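Local coordinates for CRISPR-associated protein, Cse1 family (Acidimicrobium ferrooxidans, PDB 4H3T) that probably serves as the large Cse1 subunit of a type I-E CRISPR Cascade complex, which recognises invading DNA, at residues 318-323 / 362-367. The protein carries 1 engineered substitution. Sequence-based numbering, arbitrary orientation.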
loop_
_atom_site.group_PDB
_atom_site.type_symbol
_atom_site.label_atom_id
_atom_site.label_comp_id
_atom_site.label_asym_id
_atom_site.label_seq_id
_atom_site.Cartn_x
_atom_site.Cartn_y
_atom_site.Cartn_z
ATOM N N LEU A 318 8.526 -7.153 -1.463
ATOM C CA LEU A 318 7.536 -7.563 -2.460
ATOM C C LEU A 318 6.643 -6.334 -2.750
ATOM O O LEU A 318 6.191 -5.642 -1.799
ATOM C CB LEU A 318 6.672 -8.682 -1.932
ATOM C CG LEU A 318 7.283 -10.072 -1.912
ATOM C CD1 LEU A 318 6.399 -11.038 -1.168
ATOM C CD2 LEU A 318 7.600 -10.540 -3.363
ATOM N N ARG A 319 6.344 -6.091 -4.008
ATOM C CA ARG A 319 5.628 -4.861 -4.396
ATOM C C ARG A 319 4.490 -5.119 -5.321
ATOM O O ARG A 319 4.617 -5.887 -6.268
ATOM C CB ARG A 319 6.566 -3.855 -5.056
ATOM C CG ARG A 319 7.577 -3.275 -4.089
ATOM C CD ARG A 319 8.242 -2.075 -4.718
ATOM N NE ARG A 319 9.322 -1.518 -3.905
ATOM C CZ ARG A 319 10.601 -1.873 -3.949
ATOM N NH1 ARG A 319 10.995 -2.898 -4.708
ATOM N NH2 ARG A 319 11.487 -1.260 -3.182
ATOM N N ALA A 320 3.324 -4.556 -4.945
ATOM C CA ALA A 320 2.135 -4.531 -5.770
ATOM C C ALA A 320 2.542 -3.791 -7.023
ATOM O O ALA A 320 3.189 -2.724 -6.944
ATOM C CB ALA A 320 1.019 -3.814 -5.048
ATOM N N ARG A 321 2.312 -4.419 -8.162
ATOM C CA ARG A 321 2.750 -3.855 -9.434
ATOM C C ARG A 321 1.766 -2.717 -9.838
ATOM O O ARG A 321 0.561 -2.980 -9.930
ATOM C CB ARG A 321 2.796 -4.991 -10.494
ATOM C CG ARG A 321 3.183 -4.579 -11.886
ATOM C CD ARG A 321 3.228 -5.819 -12.808
ATOM N NE ARG A 321 4.590 -6.223 -13.188
ATOM C CZ ARG A 321 4.953 -7.430 -13.640
ATOM N NH1 ARG A 321 4.051 -8.404 -13.773
ATOM N NH2 ARG A 321 6.221 -7.676 -13.949
ATOM N N PRO A 322 2.216 -1.455 -10.090
ATOM C CA PRO A 322 1.242 -0.424 -10.553
ATOM C C PRO A 322 0.751 -0.730 -11.970
ATOM O O PRO A 322 1.328 -1.514 -12.724
ATOM C CB PRO A 322 2.021 0.903 -10.481
ATOM C CG PRO A 322 3.362 0.569 -9.798
ATOM C CD PRO A 322 3.590 -0.909 -10.003
ATOM N N GLY A 323 -0.381 -0.149 -12.299
ATOM C CA GLY A 323 -0.938 -0.291 -13.618
ATOM C C GLY A 323 -1.710 -1.582 -13.861
ATOM O O GLY A 323 -2.024 -1.828 -15.013
ATOM N N LEU A 362 -7.698 -6.222 2.332
ATOM C CA LEU A 362 -6.277 -5.945 2.341
ATOM C C LEU A 362 -6.010 -4.662 1.607
ATOM O O LEU A 362 -6.312 -4.571 0.437
ATOM C CB LEU A 362 -5.486 -7.095 1.689
ATOM C CG LEU A 362 -5.578 -8.430 2.359
ATOM C CD1 LEU A 362 -4.742 -9.408 1.628
ATOM C CD2 LEU A 362 -5.166 -8.350 3.885
ATOM N N LEU A 363 -5.449 -3.687 2.290
ATOM C CA LEU A 363 -5.060 -2.412 1.702
ATOM C C LEU A 363 -3.661 -2.585 1.205
ATOM O O LEU A 363 -2.803 -2.928 1.989
ATOM C CB LEU A 363 -5.127 -1.309 2.755
ATOM C CG LEU A 363 -4.540 0.085 2.387
ATOM C CD1 LEU A 363 -5.183 0.679 1.148
ATOM C CD2 LEU A 363 -4.688 1.005 3.539
ATOM N N VAL A 364 -3.400 -2.328 -0.068
ATOM C CA VAL A 364 -2.057 -2.424 -0.626
ATOM C C VAL A 364 -1.637 -1.113 -1.209
ATOM O O VAL A 364 -2.378 -0.546 -2.037
ATOM C CB VAL A 364 -2.173 -3.543 -1.734
ATOM C CG1 VAL A 364 -0.952 -3.681 -2.581
ATOM C CG2 VAL A 364 -2.538 -4.892 -1.121
ATOM N N THR A 365 -0.427 -0.679 -0.932
ATOM C CA THR A 365 0.175 0.461 -1.630
ATOM C C THR A 365 1.645 0.218 -2.049
ATOM O O THR A 365 2.373 -0.509 -1.377
ATOM C CB THR A 365 0.139 1.778 -0.794
ATOM O OG1 THR A 365 1.130 1.666 0.261
ATOM C CG2 THR A 365 -1.274 2.072 -0.241
ATOM N N SER A 366 2.064 0.812 -3.188
ATOM C CA SER A 366 3.496 0.843 -3.582
ATOM C C SER A 366 3.727 2.032 -4.436
ATOM O O SER A 366 2.782 2.591 -4.966
ATOM C CB SER A 366 3.946 -0.445 -4.288
ATOM O OG SER A 366 3.406 -0.486 -5.584
ATOM N N ALA A 367 4.978 2.439 -4.559
ATOM C CA ALA A 367 5.355 3.630 -5.327
ATOM C C ALA A 367 6.512 3.327 -6.194
ATOM O O ALA A 367 7.303 2.440 -5.868
ATOM C CB ALA A 367 5.696 4.761 -4.389
HETATM O O HOH W 1 2.625 -3.467 -1.957
#
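Residues 318-323, in the loop that leaves strand 312-317, pass over one face of 362-367, part of the middle strand of a three-stranded antiparallel sheet; where they touch, 319-322 runs nearly at right angles (82°) to 364-366. Ser366 carries the contact. Its chi1 of 73° sets OG between the backbone N and the carbonyl carbon, and from there the hydroxyl reaches across to the loop and donates a hydrogen bond to Ala320 O at 2.6 Å. The bond lies in the plane of that carbonyl, on a lone pair, with a C=O...OG angle of 143°. Beside it, the Ala320 methyl points toward the strand and makes an apolar contact with CG1 of Val364, the branch anti to the backbone N. The ring of Pro322 also turns toward the strand, its CG 4.3 Å from Ser366 OG, so the hydroxyl has Ala320 CB and the proline ring for loosely placed apolar neighbours. A water joins the two backbones: it accepts from Ala320 N at 3.3 Å and donates to Thr365 O at 3.0 Å. Arg319 runs past Ser366 with its CB, while its NH2 hydrogen-bonds Trp199 O and the guanidinium makes a cation-pi contact with the same residue. The backbone N-H and C=O of Ala320 thus find partners on the strand, O directly and N through water; these polar links, with apolar packing around them, join the strand to a loop that does not pair with it as a strand would.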